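Disulfide oxidoreductase (Xylella fastidiosa, PDB 2REM) probably acts as a periplasmic thiol-disulfide oxidoreductase of the DsbA type, forming disulfide bonds in other proteins through a thioredoxin-fold domain. Local coordinates at residues I159-V167 and T175-E186. Residues are numbered along the deposited sequence; the frame is centred on the assembly and turned at random.
Sequences IVVNGRYMV and TLRITDYLVSRE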
ATOM      1  N   ILE A 159      -4.758  -3.808   5.722  1.00 11.83           N
ATOM      2  CA  ILE A 159      -5.641  -4.118   4.614  1.00 11.03           C
ATOM      3  C   ILE A 159      -7.003  -3.454   4.841  1.00 11.24           C
ATOM      4  O   ILE A 159      -7.567  -3.528   5.954  1.00 10.36           O
ATOM      5  CB  ILE A 159      -5.825  -5.638   4.441  1.00 11.91           C
ATOM      6  CG1 ILE A 159      -4.466  -6.324   4.190  1.00 12.19           C
ATOM      7  CG2 ILE A 159      -6.865  -5.907   3.324  1.00 10.02           C
ATOM      8  CD1 ILE A 159      -3.753  -5.855   2.909  1.00 13.58           C
ATOM      9  N   VAL A 160      -7.498  -2.783   3.792  1.00 10.20           N
ATOM     10  CA  VAL A 160      -8.782  -2.111   3.819  1.00 11.28           C
ATOM     11  C   VAL A 160      -9.613  -2.582   2.629  1.00 11.65           C
ATOM     12  O   VAL A 160      -9.175  -2.480   1.469  1.00 11.46           O
ATOM     13  CB  VAL A 160      -8.649  -0.574   3.759  1.00 11.57           C
ATOM     14  CG1 VAL A 160     -10.028   0.110   3.972  1.00 12.43           C
ATOM     15  CG2 VAL A 160      -7.611  -0.043   4.756  1.00 12.77           C
ATOM     16  N   VAL A 161     -10.808  -3.085   2.917  1.00 11.46           N
ATOM     17  CA  VAL A 161     -11.719  -3.546   1.868  1.00 11.77           C
ATOM     18  C   VAL A 161     -12.783  -2.501   1.610  1.00 12.96           C
ATOM     19  O   VAL A 161     -13.515  -2.103   2.526  1.00 13.40           O
ATOM     20  CB  VAL A 161     -12.373  -4.905   2.211  1.00 12.49           C
ATOM     21  CG1 VAL A 161     -13.244  -5.394   1.053  1.00 12.43           C
ATOM     22  CG2 VAL A 161     -11.275  -5.962   2.513  1.00 10.86           C
ATOM     23  N   ASN A 162     -12.842  -2.057   0.357  1.00 13.25           N
ATOM     24  CA  ASN A 162     -13.852  -1.089  -0.103  1.00 14.34           C
ATOM     25  C   ASN A 162     -13.892   0.199   0.707  1.00 14.53           C
ATOM     26  O   ASN A 162     -14.923   0.883   0.750  1.00 15.60           O
ATOM     27  CB  ASN A 162     -15.242  -1.753  -0.161  1.00 14.91           C
ATOM     28  CG  ASN A 162     -15.434  -2.573  -1.415  1.00 15.43           C
ATOM     29  OD1 ASN A 162     -14.590  -2.548  -2.318  1.00 15.54           O
ATOM     30  ND2 ASN A 162     -16.530  -3.318  -1.478  1.00 16.43           N
ATOM     31  N   GLY A 163     -12.765   0.520   1.341  1.00 13.95           N
ATOM     32  CA  GLY A 163     -12.659   1.726   2.174  1.00 13.84           C
ATOM     33  C   GLY A 163     -13.518   1.643   3.427  1.00 14.04           C
ATOM     34  O   GLY A 163     -13.683   2.623   4.146  1.00 15.13           O
ATOM     35  N   ARG A 164     -14.073   0.469   3.671  1.00 13.50           N
ATOM     36  CA  ARG A 164     -15.093   0.323   4.693  1.00 15.45           C
ATOM     37  C   ARG A 164     -14.656  -0.612   5.810  1.00 14.50           C
ATOM     38  O   ARG A 164     -15.048  -0.427   6.947  1.00 15.89           O
ATOM     39  CB  ARG A 164     -16.376  -0.199   4.056  1.00 15.97           C
ATOM     40  CG  ARG A 164     -17.545  -0.255   4.961  1.00 21.50           C
ATOM     41  CD  ARG A 164     -18.791  -0.433   4.123  1.00 28.13           C
ATOM     42  NE  ARG A 164     -19.972  -0.560   4.959  1.00 31.56           N
ATOM     43  CZ  ARG A 164     -21.121  -1.050   4.527  1.00 34.96           C
ATOM     44  NH1 ARG A 164     -21.230  -1.460   3.270  1.00 35.48           N
ATOM     45  NH2 ARG A 164     -22.153  -1.128   5.350  1.00 38.05           N
ATOM     46  N   TYR A 165     -13.880  -1.635   5.481  1.00 13.84           N
ATOM     47  CA  TYR A 165     -13.500  -2.614   6.488  1.00 14.01           C
ATOM     48  C   TYR A 165     -12.010  -2.693   6.581  1.00 13.43           C
ATOM     49  O   TYR A 165     -11.340  -2.999   5.599  1.00 14.47           O
ATOM     50  CB  TYR A 165     -14.092  -3.981   6.185  1.00 14.33           C
ATOM     51  CG  TYR A 165     -15.578  -3.917   6.036  1.00 15.53           C
ATOM     52  CD1 TYR A 165     -16.170  -4.016   4.781  1.00 17.37           C
ATOM     53  CD2 TYR A 165     -16.385  -3.715   7.142  1.00 16.42           C
ATOM     54  CE1 TYR A 165     -17.544  -3.931   4.641  1.00 18.82           C
ATOM     55  CE2 TYR A 165     -17.757  -3.627   7.017  1.00 18.56           C
ATOM     56  CZ  TYR A 165     -18.319  -3.745   5.759  1.00 18.59           C
ATOM     57  OH  TYR A 165     -19.666  -3.664   5.623  1.00 22.00           O
ATOM     58  N   MET A 166     -11.500  -2.427   7.771  1.00 13.05           N
ATOM     59  CA  MET A 166     -10.077  -2.440   7.984  1.00 13.23           C
ATOM     60  C   MET A 166      -9.754  -3.682   8.786  1.00 12.78           C
ATOM     61  O   MET A 166     -10.237  -3.863   9.917  1.00 13.12           O
ATOM     62  CB  MET A 166      -9.637  -1.163   8.703  1.00 12.28           C
ATOM     63  CG  MET A 166      -8.162  -1.151   9.067  1.00 13.77           C
ATOM     64  SD  MET A 166      -7.663   0.456   9.753  1.00 16.58           S
ATOM     65  CE  MET A 166      -8.736   0.713  11.162  1.00 17.70           C
ATOM     66  N   VAL A 167      -8.937  -4.530   8.182  1.00 12.53           N
ATOM     67  CA  VAL A 167      -8.566  -5.804   8.796  1.00 12.73           C
ATOM     68  C   VAL A 167      -7.684  -5.528  10.010  1.00 13.53           C
ATOM     69  O   VAL A 167      -6.820  -4.645   9.981  1.00 13.26           O
ATOM     70  CB  VAL A 167      -7.844  -6.714   7.785  1.00 11.77           C
ATOM     71  CG1 VAL A 167      -7.421  -8.030   8.427  1.00 12.55           C
ATOM     72  CG2 VAL A 167      -8.769  -7.006   6.587  1.00 12.25           C
ATOM     73  N   THR A 175      -4.595 -12.225   8.470  1.00 15.64           N
ATOM     74  CA  THR A 175      -4.939 -11.003   7.765  1.00 14.29           C
ATOM     75  C   THR A 175      -5.561 -11.306   6.403  1.00 13.91           C
ATOM     76  O   THR A 175      -6.586 -10.707   6.040  1.00 12.56           O
ATOM     77  CB  THR A 175      -3.714 -10.095   7.629  1.00 14.16           C
ATOM     78  OG1 THR A 175      -3.423  -9.593   8.922  1.00 14.19           O
ATOM     79  CG2 THR A 175      -4.013  -8.906   6.732  1.00 12.43           C
ATOM     80  N   LEU A 176      -4.960 -12.248   5.678  1.00 13.95           N
ATOM     81  CA  LEU A 176      -5.428 -12.619   4.341  1.00 14.83           C
ATOM     82  C   LEU A 176      -6.736 -13.408   4.396  1.00 15.39           C
ATOM     83  O   LEU A 176      -7.604 -13.217   3.542  1.00 15.09           O
ATOM     84  CB  LEU A 176      -4.343 -13.366   3.569  1.00 16.51           C
ATOM     85  CG  LEU A 176      -3.173 -12.452   3.120  1.00 16.09           C
ATOM     86  CD1 LEU A 176      -2.185 -13.211   2.232  1.00 19.74           C
ATOM     87  CD2 LEU A 176      -3.648 -11.173   2.423  1.00 17.30           C
ATOM     88  N   ARG A 177      -6.883 -14.248   5.419  1.00 15.38           N
ATOM     89  CA  ARG A 177      -8.109 -15.010   5.631  1.00 16.87           C
ATOM     90  C   ARG A 177      -9.264 -14.062   5.932  1.00 15.32           C
ATOM     91  O   ARG A 177     -10.367 -14.247   5.441  1.00 15.63           O
ATOM     92  CB  ARG A 177      -7.962 -15.997   6.782  1.00 17.85           C
ATOM     93  CG  ARG A 177      -7.109 -17.235   6.461  1.00 22.71           C
ATOM     94  CD  ARG A 177      -7.141 -18.204   7.648  1.00 29.51           C
ATOM     95  NE  ARG A 177      -5.790 -18.576   8.076  1.00 35.37           N
ATOM     96  CZ  ARG A 177      -5.239 -18.209   9.235  1.00 38.28           C
ATOM     97  NH1 ARG A 177      -5.931 -17.480  10.107  1.00 40.97           N
ATOM     98  NH2 ARG A 177      -4.005 -18.591   9.543  1.00 41.53           N
ATOM     99  N   ILE A 178      -9.007 -13.038   6.737  1.00 14.57           N
ATOM    100  CA  ILE A 178     -10.067 -12.091   7.099  1.00 14.10           C
ATOM    101  C   ILE A 178     -10.414 -11.281   5.855  1.00 13.61           C
ATOM    102  O   ILE A 178     -11.585 -10.974   5.603  1.00 14.25           O
ATOM    103  CB  ILE A 178      -9.624 -11.150   8.255  1.00 13.13           C
ATOM    104  CG1 ILE A 178      -9.389 -11.930   9.553  1.00 15.63           C
ATOM    105  CG2 ILE A 178     -10.615  -9.966   8.459  1.00 13.33           C
ATOM    106  CD1 ILE A 178      -8.449 -11.166  10.498  1.00 13.96           C
ATOM    107  N   THR A 179      -9.389 -10.932   5.085  1.00 13.00           N
ATOM    108  CA  THR A 179      -9.587 -10.197   3.844  1.00 12.88           C
ATOM    109  C   THR A 179     -10.462 -11.021   2.899  1.00 13.31           C
ATOM    110  O   THR A 179     -11.413 -10.491   2.317  1.00 12.78           O
ATOM    111  CB  THR A 179      -8.253  -9.867   3.163  1.00 12.61           C
ATOM    112  OG1 THR A 179      -7.446  -9.122   4.065  1.00 13.61           O
ATOM    113  CG2 THR A 179      -8.475  -9.047   1.895  1.00 13.64           C
ATOM    114  N   ASP A 180     -10.143 -12.307   2.758  1.00 13.62           N
ATOM    115  CA  ASP A 180     -10.941 -13.232   1.935  1.00 15.29           C
ATOM    116  C   ASP A 180     -12.398 -13.216   2.352  1.00 15.99           C
ATOM    117  O   ASP A 180     -13.294 -13.107   1.514  1.00 16.10           O
ATOM    118  CB  ASP A 180     -10.417 -14.665   2.039  1.00 16.77           C
ATOM    119  CG  ASP A 180      -9.138 -14.867   1.288  1.00 18.72           C
ATOM    120  OD1 ASP A 180      -8.806 -14.032   0.430  1.00 18.33           O
ATOM    121  OD2 ASP A 180      -8.473 -15.877   1.560  1.00 21.94           O
ATOM    122  N   TYR A 181     -12.633 -13.350   3.656  1.00 16.03           N
ATOM    123  CA  TYR A 181     -13.998 -13.304   4.190  1.00 16.71           C
ATOM    124  C   TYR A 181     -14.715 -12.003   3.793  1.00 15.80           C
ATOM    125  O   TYR A 181     -15.868 -12.043   3.344  1.00 15.24           O
ATOM    126  CB  TYR A 181     -14.001 -13.481   5.729  1.00 16.80           C
ATOM    127  CG  TYR A 181     -15.283 -13.008   6.374  1.00 16.81           C
ATOM    128  CD1 TYR A 181     -15.399 -11.715   6.864  1.00 15.12           C
ATOM    129  CD2 TYR A 181     -16.398 -13.849   6.444  1.00 17.69           C
ATOM    130  CE1 TYR A 181     -16.584 -11.269   7.443  1.00 16.26           C
ATOM    131  CE2 TYR A 181     -17.583 -13.416   7.003  1.00 19.21           C
ATOM    132  CZ  TYR A 181     -17.663 -12.115   7.502  1.00 17.80           C
ATOM    133  OH  TYR A 181     -18.830 -11.667   8.070  1.00 18.49           O
ATOM    134  N   LEU A 182     -14.039 -10.870   3.988  1.00 14.03           N
ATOM    135  CA  LEU A 182     -14.626  -9.550   3.698  1.00 14.48           C
ATOM    136  C   LEU A 182     -14.843  -9.362   2.208  1.00 14.60           C
ATOM    137  O   LEU A 182     -15.857  -8.786   1.803  1.00 14.45           O
ATOM    138  CB  LEU A 182     -13.738  -8.408   4.207  1.00 13.58           C
ATOM    139  CG  LEU A 182     -13.540  -8.287   5.722  1.00 13.69           C
ATOM    140  CD1 LEU A 182     -12.428  -7.272   5.977  1.00 11.63           C
ATOM    141  CD2 LEU A 182     -14.861  -7.867   6.380  1.00 13.94           C
ATOM    142  N   VAL A 183     -13.881  -9.818   1.403  1.00 13.39           N
ATOM    143  CA  VAL A 183     -14.032  -9.749  -0.058  1.00 13.65           C
ATOM    144  C   VAL A 183     -15.209 -10.613  -0.517  1.00 15.00           C
ATOM    145  O   VAL A 183     -16.040 -10.177  -1.305  1.00 15.42           O
ATOM    146  CB  VAL A 183     -12.753 -10.157  -0.805  1.00 13.27           C
ATOM    147  CG1 VAL A 183     -13.086 -10.443  -2.282  1.00 15.65           C
ATOM    148  CG2 VAL A 183     -11.658  -9.064  -0.678  1.00 11.65           C
ATOM    149  N   SER A 184     -15.307 -11.836  -0.006  1.00 15.03           N
ATOM    150  CA  SER A 184     -16.438 -12.694  -0.364  1.00 16.83           C
ATOM    151  C   SER A 184     -17.767 -12.112   0.076  1.00 16.73           C
ATOM    152  O   SER A 184     -18.794 -12.259  -0.618  1.00 16.87           O
ATOM    153  CB  SER A 184     -16.256 -14.072   0.240  1.00 17.45           C
ATOM    154  OG  SER A 184     -15.167 -14.695  -0.403  1.00 20.15           O
ATOM    155  N   ARG A 185     -17.751 -11.480   1.240  1.00 15.59           N
ATOM    156  CA  ARG A 185     -18.963 -10.894   1.786  1.00 17.35           C
ATOM    157  C   ARG A 185     -19.423  -9.698   0.935  1.00 16.80           C
ATOM    158  O   ARG A 185     -20.602  -9.558   0.678  1.00 16.82           O
ATOM    159  CB  ARG A 185     -18.773 -10.495   3.244  1.00 16.11           C
ATOM    160  CG  ARG A 185     -20.084 -10.151   3.925  1.00 19.74           C
ATOM    161  CD  ARG A 185     -19.901  -9.770   5.348  1.00 19.55           C
ATOM    162  NE  ARG A 185     -19.040  -8.606   5.514  1.00 19.37           N
ATOM    163  CZ  ARG A 185     -18.893  -7.983   6.677  1.00 22.31           C
ATOM    164  NH1 ARG A 185     -19.578  -8.414   7.736  1.00 21.65           N
ATOM    165  NH2 ARG A 185     -18.090  -6.933   6.784  1.00 21.01           N
ATOM    166  N   GLU A 186     -18.482  -8.865   0.499  1.00 16.69           N
ATOM    167  CA  GLU A 186     -18.771  -7.792  -0.460  1.00 17.32           C
ATOM    168  C   GLU A 186     -19.311  -8.345  -1.764  1.00 18.81           C
ATOM    169  O   GLU A 186     -20.283  -7.812  -2.330  1.00 18.73           O
ATOM    170  CB  GLU A 186     -17.523  -6.962  -0.754  1.00 16.91           C
ATOM    171  CG  GLU A 186     -17.044  -6.169   0.453  1.00 18.03           C
ATOM    172  CD  GLU A 186     -18.171  -5.317   1.048  1.00 22.54           C
ATOM    173  OE1 GLU A 186     -18.738  -5.700   2.095  1.00 22.74           O
ATOM    174  OE2 GLU A 186     -18.491  -4.271   0.458  1.00 25.44           O
TER
HETATM  175  O   HOH W   1     -19.748  -2.309   1.481  1.00 40.98           O
HETATM  176  O   HOH W   2     -20.833  -4.777   3.387  1.00 28.14           O
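Y165 lays one face of its ring against R185, whose NH2 sits 3.3 Å from Y165 CE2 in a cation-pi contact, with R185 CZ 4.7 Å from the ring centroid; R164 CG backs the opposite face. Ring and guanidinium planes are inclined by 55°, so the two do not stack flat, and R185 NH1 is hydrogen-bonded to Y11. E186, its chain bent at the CB-CG bond (chi2 -53°), brings its carboxylate to the hairpin: N162 ND2 donates to E186 OE2 at 2.9 Å, nearly in its own amide plane and onto the anti lone pair, while N162 OD1 accepts from the backbone N of E28. One water bridges E186 OE2 to R164 NH1, a second E186 OE1 to Y165 OH. With the N162 amide donating too, these partners would probably favour the ionised carboxylate.

Farther along, L182 CD1 wedges between Y165 CB and V167 CG2, 3.7 Å from each, and V161 CG2 rests on L182 CB. V167 CG1 meets I178 CG2, and I159 CG2 lies 3.4 Å from T179 OG1. That hydroxyl is buried but satisfied, donating to T175 O at 2.7 Å.

V161 O takes the N-H of both R164 and Y165, a classic beta bulge in this hairpin of the thioredoxin fold. The 175-186 part of helix 172-190 runs nearly parallel to strand 159-161 and roughly antiparallel to 165-167, packed on the sheet face beside helix 38-52, whose W50 touches T179, with strands 11-13 and 27-33 flanking the hairpin.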